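Long-range contact in nucleotide pyrophosphohydrolase (PDB 5IE9), which probably hydrolyses nucleoside triphosphates to monophosphates and pyrophosphate, as a metal-dependent member of the MazG family of nucleotide pyrophosphohydrolases: residues M38-R43 / E64-D69. Sequence-based numbering, arbitrary orientation.
Sequences MGELAR and EEELGD. With MN (manganese (II) ion), chain G.
Glu-66 reaches across to Glu-40, Leu-41 and Arg-43 where segments 38-43 of helix 27-49 and 64-69 of helix 62-80 run nearly antiparallel (164°), their axes 8.8 Å apart. Its CG lies anti to the carbonyl carbon (chi1 -65°), and a bend at chi2 carries the carboxylate along segment 38-43, to Glu-40 and Arg-43. There the two oxygens divide their roles. OE1 of Glu-66 binds the manganese ion at 2.1 Å and rests against CB of Glu-40. OE2 faces the guanidinium edge of Arg-43, whose NH1 makes a long salt bridge to it (4.0 Å); the two planar groups are turned 57° apart. NH2 of the same arginine makes a weak bond to OE2 of Glu-40 (3.4 Å), one turn earlier, which joins all three side chains in a salt-bridge network. Glu-40, Glu-66 and Asp-69, with Glu-37, fit the EXXE-EXXD signature of the all-helical MazG fold, and Glu-37 completes the protein's share of the metal site. Nearer its backbone, CB of Glu-66 packs on CA of Leu-41. Leu-67 follows with an apolar methyl contact, CD2 to CD2 of Leu-41 at 3.9 Å, and also packs on Met-74 of a second subunit. Asp-69 sets its CB toward segment 38-43, but its OD2 stays 3.9 Å from the manganese ion and 4.4 Å from OE1 of Glu-40, a like-charged neighbour.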
loop_
_atom_site.group_PDB
_atom_site.type_symbol
_atom_site.label_atom_id
_atom_site.label_comp_id
_atom_site.label_asym_id
_atom_site.label_seq_id
_atom_site.Cartn_x
_atom_site.Cartn_y
_atom_site.Cartn_z
ATOM N N MET C 38 1.867 -4.345 -4.873
ATOM C CA MET C 38 2.210 -4.512 -3.464
ATOM C C MET C 38 1.136 -5.310 -2.727
ATOM O O MET C 38 1.447 -6.092 -1.819
ATOM C CB MET C 38 2.409 -3.151 -2.808
ATOM C CG MET C 38 3.419 -3.132 -1.671
ATOM S SD MET C 38 5.105 -3.069 -2.306
ATOM C CE MET C 38 5.612 -4.774 -2.251
ATOM N N GLY C 39 -0.117 -5.119 -3.152
ATOM C CA GLY C 39 -1.256 -5.831 -2.604
ATOM C C GLY C 39 -1.177 -7.311 -2.905
ATOM O O GLY C 39 -1.488 -8.144 -2.044
ATOM N N GLU C 40 -0.748 -7.632 -4.130
ATOM C CA GLU C 40 -0.577 -9.017 -4.548
ATOM C C GLU C 40 0.575 -9.697 -3.817
ATOM O O GLU C 40 0.478 -10.874 -3.468
ATOM C CB GLU C 40 -0.440 -9.126 -6.060
ATOM C CG GLU C 40 -1.778 -9.157 -6.792
ATOM C CD GLU C 40 -1.631 -9.400 -8.283
ATOM O OE1 GLU C 40 -0.738 -8.793 -8.917
ATOM O OE2 GLU C 40 -2.406 -10.208 -8.836
ATOM N N LEU C 41 1.643 -8.948 -3.564
ATOM C CA LEU C 41 2.713 -9.426 -2.698
ATOM C C LEU C 41 2.201 -9.660 -1.279
ATOM O O LEU C 41 2.458 -10.724 -0.711
ATOM C CB LEU C 41 3.934 -8.491 -2.705
ATOM C CG LEU C 41 5.152 -8.897 -1.858
ATOM C CD1 LEU C 41 5.694 -10.281 -2.208
ATOM C CD2 LEU C 41 6.254 -7.870 -1.987
ATOM N N ALA C 42 1.471 -8.683 -0.729
ATOM C CA ALA C 42 0.883 -8.784 0.621
ATOM C C ALA C 42 0.025 -10.031 0.788
ATOM O O ALA C 42 0.203 -10.771 1.765
ATOM C CB ALA C 42 0.076 -7.538 0.964
ATOM N N ARG C 43 -0.880 -10.253 -0.179
ATOM C CA ARG C 43 -1.701 -11.457 -0.268
ATOM C C ARG C 43 -0.841 -12.709 -0.127
ATOM O O ARG C 43 -1.179 -13.605 0.648
ATOM C CB ARG C 43 -2.449 -11.512 -1.606
ATOM C CG ARG C 43 -3.514 -12.604 -1.684
ATOM C CD ARG C 43 -3.307 -13.546 -2.863
ATOM N NE ARG C 43 -3.732 -12.991 -4.152
ATOM C CZ ARG C 43 -2.912 -12.572 -5.120
ATOM N NH1 ARG C 43 -1.591 -12.622 -4.978
ATOM N NH2 ARG C 43 -3.422 -12.093 -6.248
ATOM N N GLU C 64 8.186 -15.451 -5.005
ATOM C CA GLU C 64 9.288 -15.046 -5.881
ATOM C C GLU C 64 8.779 -14.239 -7.080
ATOM O O GLU C 64 9.352 -13.202 -7.417
ATOM C CB GLU C 64 10.074 -16.279 -6.345
ATOM C CG GLU C 64 11.244 -16.002 -7.286
ATOM C CD GLU C 64 11.823 -17.260 -7.917
ATOM O OE1 GLU C 64 11.050 -18.145 -8.354
ATOM O OE2 GLU C 64 13.065 -17.361 -7.994
ATOM N N GLU C 65 7.698 -14.713 -7.700
ATOM C CA GLU C 65 7.112 -14.050 -8.862
ATOM C C GLU C 65 6.438 -12.717 -8.525
ATOM O O GLU C 65 6.468 -11.787 -9.337
ATOM C CB GLU C 65 6.117 -14.967 -9.572
ATOM C CG GLU C 65 5.942 -14.630 -11.047
ATOM C CD GLU C 65 4.645 -15.143 -11.643
ATOM O OE1 GLU C 65 4.244 -16.288 -11.334
ATOM O OE2 GLU C 65 4.034 -14.398 -12.441
ATOM N N GLU C 66 5.828 -12.623 -7.345
ATOM C CA GLU C 66 5.153 -11.380 -6.960
ATOM C C GLU C 66 6.143 -10.273 -6.602
ATOM O O GLU C 66 5.833 -9.100 -6.794
ATOM C CB GLU C 66 4.079 -11.582 -5.875
ATOM C CG GLU C 66 2.875 -12.438 -6.286
ATOM C CD GLU C 66 1.993 -11.862 -7.404
ATOM O OE1 GLU C 66 2.130 -10.673 -7.788
ATOM O OE2 GLU C 66 1.124 -12.617 -7.903
ATOM N N LEU C 67 7.323 -10.641 -6.106
ATOM C CA LEU C 67 8.430 -9.689 -5.970
ATOM C C LEU C 67 8.870 -9.137 -7.332
ATOM O O LEU C 67 8.998 -7.921 -7.496
ATOM C CB LEU C 67 9.619 -10.312 -5.231
ATOM C CG LEU C 67 9.546 -10.393 -3.704
ATOM C CD1 LEU C 67 10.519 -11.441 -3.191
ATOM C CD2 LEU C 67 9.837 -9.046 -3.066
ATOM N N GLY C 68 9.073 -10.035 -8.304
ATOM C CA GLY C 68 9.400 -9.664 -9.686
ATOM C C GLY C 68 8.390 -8.700 -10.289
ATOM O O GLY C 68 8.774 -7.734 -10.966
ATOM N N ASP C 69 7.106 -8.968 -10.032
ATOM C CA ASP C 69 6.003 -8.094 -10.441
ATOM C C ASP C 69 6.140 -6.677 -9.878
ATOM O O ASP C 69 5.970 -5.698 -10.609
ATOM C CB ASP C 69 4.658 -8.687 -10.007
ATOM C CG ASP C 69 4.043 -9.633 -11.042
ATOM O OD1 ASP C 69 4.514 -9.714 -12.209
ATOM O OD2 ASP C 69 3.048 -10.298 -10.665
HETATM MN MN MN G . 2.814 -8.777 -7.038
#